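Local coordinates for protein 2-dehydropantoate 2-reductase (Geobacter metallireducens, PDB 3HN2) that probably catalyses the NADPH-dependent reduction of ketopantoate to pantoate, a step in the biosynthesis of pantothenate, at residues K59-A63 and P64-G68; N82-Y85 and E86-R90; L208-D211 and V212-K215. All coordinates share one frame; numbering follows the deposited sequence.

Following the chain from its N terminus, contact 1 (59-68) comes first: it is the turn by which the outermost strand 60-61 of the Rossmann-type sheet passes into the short helix 64-67. Contact 2 (82-90) lies farther along the same N-terminal domain, where the loop after strand 72-75 winds into helix 85-89. The two meet directly, Pro-64 CB lying 3.4 Å from Leu-88 O, which joins the edge strand's turn to helix 85-89. Contact 3 (208-215) lies apart in the helical C-terminal domain, at the turn from helix 204-207 into helix 211-229, its centre about 48 Å from that of contact 1. The three follow in series, none nested within or crossing another.

Contact 1 (K59-A63 and P64-G68); sequences KGYRA and PEEIG
Ile-67 lies over one face of the Tyr-61 ring, its CG1 branch doing the touching. Followed outward, Tyr-61 CB lies 3.7 Å from Ile-67 CG1, with Ile-67 CD1 a little farther off. Tyr-61 CG comes closer to the same methylene, at 3.5 Å; Tyr-61 CD1 meets both CG1 and CD1 of Ile-67, and Tyr-61 CE1 only just reaches Ile-67 CG1, at 4.2 Å. Along the ring's other flank, Tyr-61 CD2 reaches Glu-66 CB at 3.8 Å, while Tyr-61 CE2 lies near the Glu-66 carbonyl. Ile-67 CG1 sits 3.8 Å from the ring centroid and 26° off its normal, a CH-pi contact displaced toward the CG end. With CG anti to its own carbonyl carbon (chi1 -65°), Tyr-61 lays its ring against Ile-67. The turn joins edge strand 60-61 of the Rossmann-type sheet to helix 64-67; Tyr-61 makes backbone hydrogen bonds to Phe-30 of strand 28-31 and to Leu-32 just beyond it. Pro-64 suits the helix's first turn, where a residue needs no N-H to give, and its ring packs on Leu-31. Glu-66 N makes a weak hydrogen bond of 3.3 Å to the Ala-63 carbonyl oxygen. Extended beyond CG, Glu-66 carries its carboxylate alongside the strand, its OE2 in plane at the Tyr-61 ring edge and 3.6 Å from Arg-62 N. Gly-68, at positive phi, follows the helix where a side chain would be disfavoured.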
# COMPACT_ATOMS: atom_id res chain seq x y z
N LYS A 59 2.15 31.47 12.98
CA LYS A 59 2.03 32.74 12.27
C LYS A 59 0.86 32.70 11.29
O LYS A 59 1.00 32.24 10.16
CB LYS A 59 3.32 33.06 11.50
CG LYS A 59 4.31 33.92 12.24
CD LYS A 59 5.41 34.37 11.30
CE LYS A 59 6.38 35.32 11.97
NZ LYS A 59 7.37 35.85 11.00
N GLY A 60 -0.29 33.18 11.75
CA GLY A 60 -1.51 33.17 10.94
C GLY A 60 -1.96 34.54 10.49
O GLY A 60 -1.68 35.55 11.14
N TYR A 61 -2.64 34.57 9.35
CA TYR A 61 -3.14 35.81 8.76
C TYR A 61 -4.51 35.55 8.12
O TYR A 61 -4.88 34.39 7.89
CB TYR A 61 -2.17 36.34 7.70
CG TYR A 61 -0.81 36.77 8.21
CD1 TYR A 61 0.24 35.85 8.33
CD2 TYR A 61 -0.56 38.09 8.54
CE1 TYR A 61 1.49 36.24 8.80
CE2 TYR A 61 0.69 38.50 8.99
CZ TYR A 61 1.71 37.56 9.12
OH TYR A 61 2.95 37.96 9.58
N ARG A 62 -5.24 36.62 7.83
CA ARG A 62 -6.55 36.47 7.19
C ARG A 62 -6.61 37.14 5.81
O ARG A 62 -7.48 36.82 5.00
CB ARG A 62 -7.69 36.94 8.11
CG ARG A 62 -7.56 38.36 8.66
CD ARG A 62 -8.20 38.47 10.05
NE ARG A 62 -9.38 37.62 10.20
CZ ARG A 62 -10.11 37.52 11.31
NH1 ARG A 62 -11.16 36.71 11.34
NH2 ARG A 62 -9.80 38.23 12.38
N ALA A 63 -5.69 38.06 5.57
CA ALA A 63 -5.54 38.68 4.26
C ALA A 63 -4.12 38.48 3.76
O ALA A 63 -3.18 38.59 4.55
CB ALA A 63 -5.89 40.16 4.33
N PRO A 64 -3.96 38.16 2.46
CA PRO A 64 -2.62 38.01 1.87
C PRO A 64 -1.79 39.30 1.81
O PRO A 64 -0.56 39.23 1.81
CB PRO A 64 -2.90 37.50 0.45
CG PRO A 64 -4.31 37.85 0.18
CD PRO A 64 -5.02 37.86 1.49
N GLU A 65 -2.46 40.46 1.78
CA GLU A 65 -1.77 41.75 1.76
C GLU A 65 -1.10 42.11 3.09
O GLU A 65 -0.24 43.00 3.14
CB GLU A 65 -2.69 42.89 1.29
CG GLU A 65 -4.08 42.92 1.92
CD GLU A 65 -5.14 42.24 1.06
OE1 GLU A 65 -6.24 42.82 0.92
OE2 GLU A 65 -4.88 41.14 0.53
N GLU A 66 -1.49 41.41 4.15
CA GLU A 66 -0.86 41.56 5.46
C GLU A 66 0.47 40.80 5.52
O GLU A 66 1.41 41.22 6.20
CB GLU A 66 -1.80 41.05 6.57
CG GLU A 66 -3.17 41.72 6.59
CD GLU A 66 -4.14 41.08 7.58
OE1 GLU A 66 -5.13 41.75 7.95
OE2 GLU A 66 -3.91 39.92 7.99
N ILE A 67 0.53 39.67 4.81
CA ILE A 67 1.73 38.84 4.74
C ILE A 67 2.82 39.49 3.89
O ILE A 67 3.98 39.57 4.30
CB ILE A 67 1.42 37.43 4.17
CG1 ILE A 67 0.20 36.82 4.85
CG2 ILE A 67 2.63 36.51 4.30
CD1 ILE A 67 -0.20 35.44 4.35
N GLY A 68 2.44 39.96 2.70
CA GLY A 68 3.37 40.63 1.80
C GLY A 68 4.24 39.68 1.00
O GLY A 68 4.00 38.47 1.01

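Contact 2 (N82-Y85 and E86-R90); sequences NSRY and EELIR
Arg-84, the N-cap residue, and Glu-87 meet at the start of helix 85-89, where Glu-86 between them gives its carbonyl to the N-H of Arg-90. In Glu-87, chi1 of 59° and a bend at chi2 bring the carboxylate back over Arg-84. OE1 of Glu-87 then lies over one face of the Arg-84 guanidinium, 3.1 Å from Arg-84 NH1, with the two planes 34° apart. Leu-88 packs its CD1 3.8 Å from Arg-84 CB, and its N-H bonds to Arg-84 O at 3.3 Å. A branched apolar residue suits this place, because the side chain also touches Leu-77. Ile-89 repeats the step one residue on: its N bonds to Tyr-85 O at 3.1 Å, and its CD1 touches Tyr-85 CD2 at 3.8 Å, the two side chains running alongside and pointing the same way. Both enter the core of the Rossmann-type domain and pack on Val-75 of strand 72-75; Tyr-85 also lies against helix 108-115, and its OH hydrogen-bonds Gln-103. Because Glu-87 OE1 stands well out of the guanidinium plane, no N-H of Arg-84 points at it: the pair is a salt bridge held by charge alone, and is probably less particular about the exact rotation of its two groups than a directed bond would be.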
# COMPACT_ATOMS: atom_id res chain seq x y z
N ASN A 82 -9.91 28.02 -7.81
CA ASN A 82 -8.83 28.48 -8.69
C ASN A 82 -9.09 29.83 -9.37
O ASN A 82 -8.16 30.46 -9.87
CB ASN A 82 -8.49 27.41 -9.74
CG ASN A 82 -7.48 26.37 -9.22
OD1 ASN A 82 -7.10 26.38 -8.05
ND2 ASN A 82 -7.04 25.49 -10.11
N SER A 83 -10.35 30.28 -9.37
CA SER A 83 -10.71 31.62 -9.85
C SER A 83 -10.19 32.69 -8.90
O SER A 83 -9.99 33.84 -9.29
CB SER A 83 -12.23 31.75 -9.99
OG SER A 83 -12.89 31.33 -8.81
N ARG A 84 -9.96 32.30 -7.65
CA ARG A 84 -9.47 33.19 -6.61
C ARG A 84 -7.94 33.27 -6.57
O ARG A 84 -7.38 33.82 -5.62
CB ARG A 84 -9.98 32.73 -5.24
CG ARG A 84 -11.46 32.96 -5.00
CD ARG A 84 -11.87 32.36 -3.68
NE ARG A 84 -12.84 33.20 -2.98
CZ ARG A 84 -12.53 34.02 -1.98
NH1 ARG A 84 -11.28 34.12 -1.54
NH2 ARG A 84 -13.48 34.75 -1.40
N TYR A 85 -7.28 32.73 -7.60
CA TYR A 85 -5.82 32.74 -7.71
C TYR A 85 -5.22 34.14 -7.61
O TYR A 85 -4.27 34.36 -6.86
CB TYR A 85 -5.36 32.13 -9.03
CG TYR A 85 -5.05 30.64 -9.02
CD1 TYR A 85 -4.99 29.92 -10.21
CD2 TYR A 85 -4.80 29.96 -7.82
CE1 TYR A 85 -4.70 28.57 -10.22
CE2 TYR A 85 -4.51 28.61 -7.83
CZ TYR A 85 -4.45 27.92 -9.03
OH TYR A 85 -4.16 26.58 -9.05
N GLU A 86 -5.79 35.08 -8.37
CA GLU A 86 -5.28 36.44 -8.48
C GLU A 86 -5.32 37.21 -7.17
O GLU A 86 -4.31 37.76 -6.75
CB GLU A 86 -6.00 37.20 -9.61
CG GLU A 86 -5.49 38.61 -9.90
CD GLU A 86 -6.44 39.69 -9.42
OE1 GLU A 86 -6.08 40.45 -8.50
OE2 GLU A 86 -7.56 39.79 -9.97
N GLU A 87 -6.48 37.22 -6.50
CA GLU A 87 -6.63 37.94 -5.23
C GLU A 87 -5.76 37.38 -4.10
O GLU A 87 -5.22 38.15 -3.29
CB GLU A 87 -8.10 38.05 -4.79
CG GLU A 87 -8.84 36.72 -4.59
CD GLU A 87 -9.90 36.79 -3.51
OE1 GLU A 87 -11.02 36.28 -3.74
OE2 GLU A 87 -9.63 37.35 -2.42
N LEU A 88 -5.60 36.06 -4.06
CA LEU A 88 -4.93 35.38 -2.96
C LEU A 88 -3.40 35.34 -3.06
O LEU A 88 -2.72 35.27 -2.04
CB LEU A 88 -5.47 33.96 -2.79
CG LEU A 88 -6.91 33.75 -2.31
CD1 LEU A 88 -7.31 32.31 -2.53
CD2 LEU A 88 -7.08 34.15 -0.85
N ILE A 89 -2.87 35.37 -4.28
CA ILE A 89 -1.43 35.17 -4.49
C ILE A 89 -0.66 36.45 -4.90
O ILE A 89 0.47 36.64 -4.45
CB ILE A 89 -1.16 33.95 -5.43
CG1 ILE A 89 -1.70 32.66 -4.80
CG2 ILE A 89 0.34 33.76 -5.72
CD1 ILE A 89 -1.95 31.53 -5.77
N ARG A 90 -1.28 37.32 -5.70
CA ARG A 90 -0.65 38.59 -6.15
C ARG A 90 0.08 39.45 -5.09
O ARG A 90 1.20 39.90 -5.36
CB ARG A 90 -1.61 39.42 -7.03
CG ARG A 90 -1.47 40.95 -6.99
CD ARG A 90 -0.40 41.50 -7.94
NE ARG A 90 -0.91 41.73 -9.29
CZ ARG A 90 -0.75 40.91 -10.32
NH1 ARG A 90 -1.25 41.22 -11.50
NH2 ARG A 90 -0.07 39.77 -10.17

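Contact 3 (L208-D211 and V212-K215); sequences LARD and VSRK
Two torsions bring Arg-214 back to Leu-208: chi1 of -63° sets CG beside the backbone N, and a bend at chi3 of 76° folds the guanidinium onto the loop before the helix. This is the N-terminal turn of helix 211-229, with Arg-210 at the N-cap, in the helical C-terminal domain of the ketopantoate reductase family. NH2 of Arg-214 donates to Leu-208 O at 2.8 Å, with an N-H...O angle of 154°; the oxygen lies at the guanidinium edge, near its plane. The leucine side chain crosses the arginine at about a right angle, and its CB and CG pack against NH2. Arginine suits the place, because its methylenes CG and CD lie against the same carbonyl that its tip grips. The side chain also packs on Leu-246 of helix 241-249 and on Asp-172 of the second subunit, and NH2 has a long, weak ion pair with Asp-250. An alanine here would remove the guanidinium, which is likely to leave Leu-208 O without this donor and open a gap beside Leu-246. The first turn is closed by backbone bonds: Arg-210 O accepts Arg-214 N at 3.1 Å and, more weakly, Ser-213 N, while Asp-211 O takes Lys-215 N. Asp-211 suits the start of a helix, where a carboxylate can accept a backbone N-H: its OD2 takes a weak bond from Val-212 N at 2.8 Å and lies 3.6 Å from Val-212 CG2.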
# COMPACT_ATOMS: atom_id res chain seq x y z
N LEU A 208 -12.11 -2.93 -5.21
CA LEU A 208 -11.12 -3.95 -5.55
C LEU A 208 -11.54 -5.41 -5.28
O LEU A 208 -10.84 -6.32 -5.71
CB LEU A 208 -9.82 -3.66 -4.80
CG LEU A 208 -8.69 -2.87 -5.48
CD1 LEU A 208 -9.04 -2.38 -6.88
CD2 LEU A 208 -8.24 -1.72 -4.59
N ALA A 209 -12.65 -5.63 -4.58
CA ALA A 209 -13.02 -7.00 -4.17
C ALA A 209 -13.68 -7.81 -5.28
O ALA A 209 -13.38 -8.99 -5.44
CB ALA A 209 -13.88 -7.01 -2.92
N ARG A 210 -14.58 -7.18 -6.03
CA ARG A 210 -15.26 -7.83 -7.15
C ARG A 210 -14.40 -7.89 -8.41
O ARG A 210 -13.84 -6.88 -8.84
CB ARG A 210 -16.58 -7.12 -7.47
CG ARG A 210 -17.77 -7.75 -6.79
CD ARG A 210 -19.08 -7.12 -7.23
NE ARG A 210 -20.20 -7.67 -6.46
CZ ARG A 210 -20.63 -7.20 -5.29
NH1 ARG A 210 -21.65 -7.78 -4.68
NH2 ARG A 210 -20.04 -6.15 -4.73
N ASP A 211 -14.32 -9.10 -8.97
CA ASP A 211 -13.57 -9.41 -10.19
C ASP A 211 -13.83 -8.47 -11.37
O ASP A 211 -12.88 -7.97 -11.99
CB ASP A 211 -13.86 -10.85 -10.62
CG ASP A 211 -15.28 -11.29 -10.29
OD1 ASP A 211 -15.45 -12.32 -9.59
OD2 ASP A 211 -16.24 -10.60 -10.72
N VAL A 212 -15.10 -8.23 -11.68
CA VAL A 212 -15.47 -7.38 -12.82
C VAL A 212 -15.24 -5.89 -12.58
O VAL A 212 -15.08 -5.11 -13.52
CB VAL A 212 -16.92 -7.63 -13.32
CG1 VAL A 212 -16.97 -8.84 -14.26
CG2 VAL A 212 -17.90 -7.78 -12.17
N SER A 213 -15.23 -5.51 -11.30
CA SER A 213 -14.92 -4.14 -10.89
C SER A 213 -13.42 -3.85 -11.00
O SER A 213 -13.04 -2.71 -11.28
CB SER A 213 -15.39 -3.89 -9.47
OG SER A 213 -16.75 -4.25 -9.33
N ARG A 214 -12.59 -4.87 -10.79
CA ARG A 214 -11.15 -4.75 -11.04
C ARG A 214 -10.91 -4.57 -12.53
O ARG A 214 -10.05 -3.79 -12.93
CB ARG A 214 -10.40 -5.98 -10.54
CG ARG A 214 -10.48 -6.22 -9.04
CD ARG A 214 -9.68 -7.47 -8.64
NE ARG A 214 -8.25 -7.20 -8.64
CZ ARG A 214 -7.55 -6.77 -7.59
NH1 ARG A 214 -6.25 -6.55 -7.71
NH2 ARG A 214 -8.15 -6.55 -6.42
N LYS A 215 -11.68 -5.30 -13.34
CA LYS A 215 -11.65 -5.20 -14.81
C LYS A 215 -12.08 -3.80 -15.27
O LYS A 215 -11.53 -3.26 -16.25
CB LYS A 215 -12.54 -6.28 -15.42
CG LYS A 215 -12.56 -6.35 -16.95
CD LYS A 215 -13.36 -7.56 -17.41
CE LYS A 215 -13.39 -7.71 -18.92
NZ LYS A 215 -14.53 -6.97 -19.53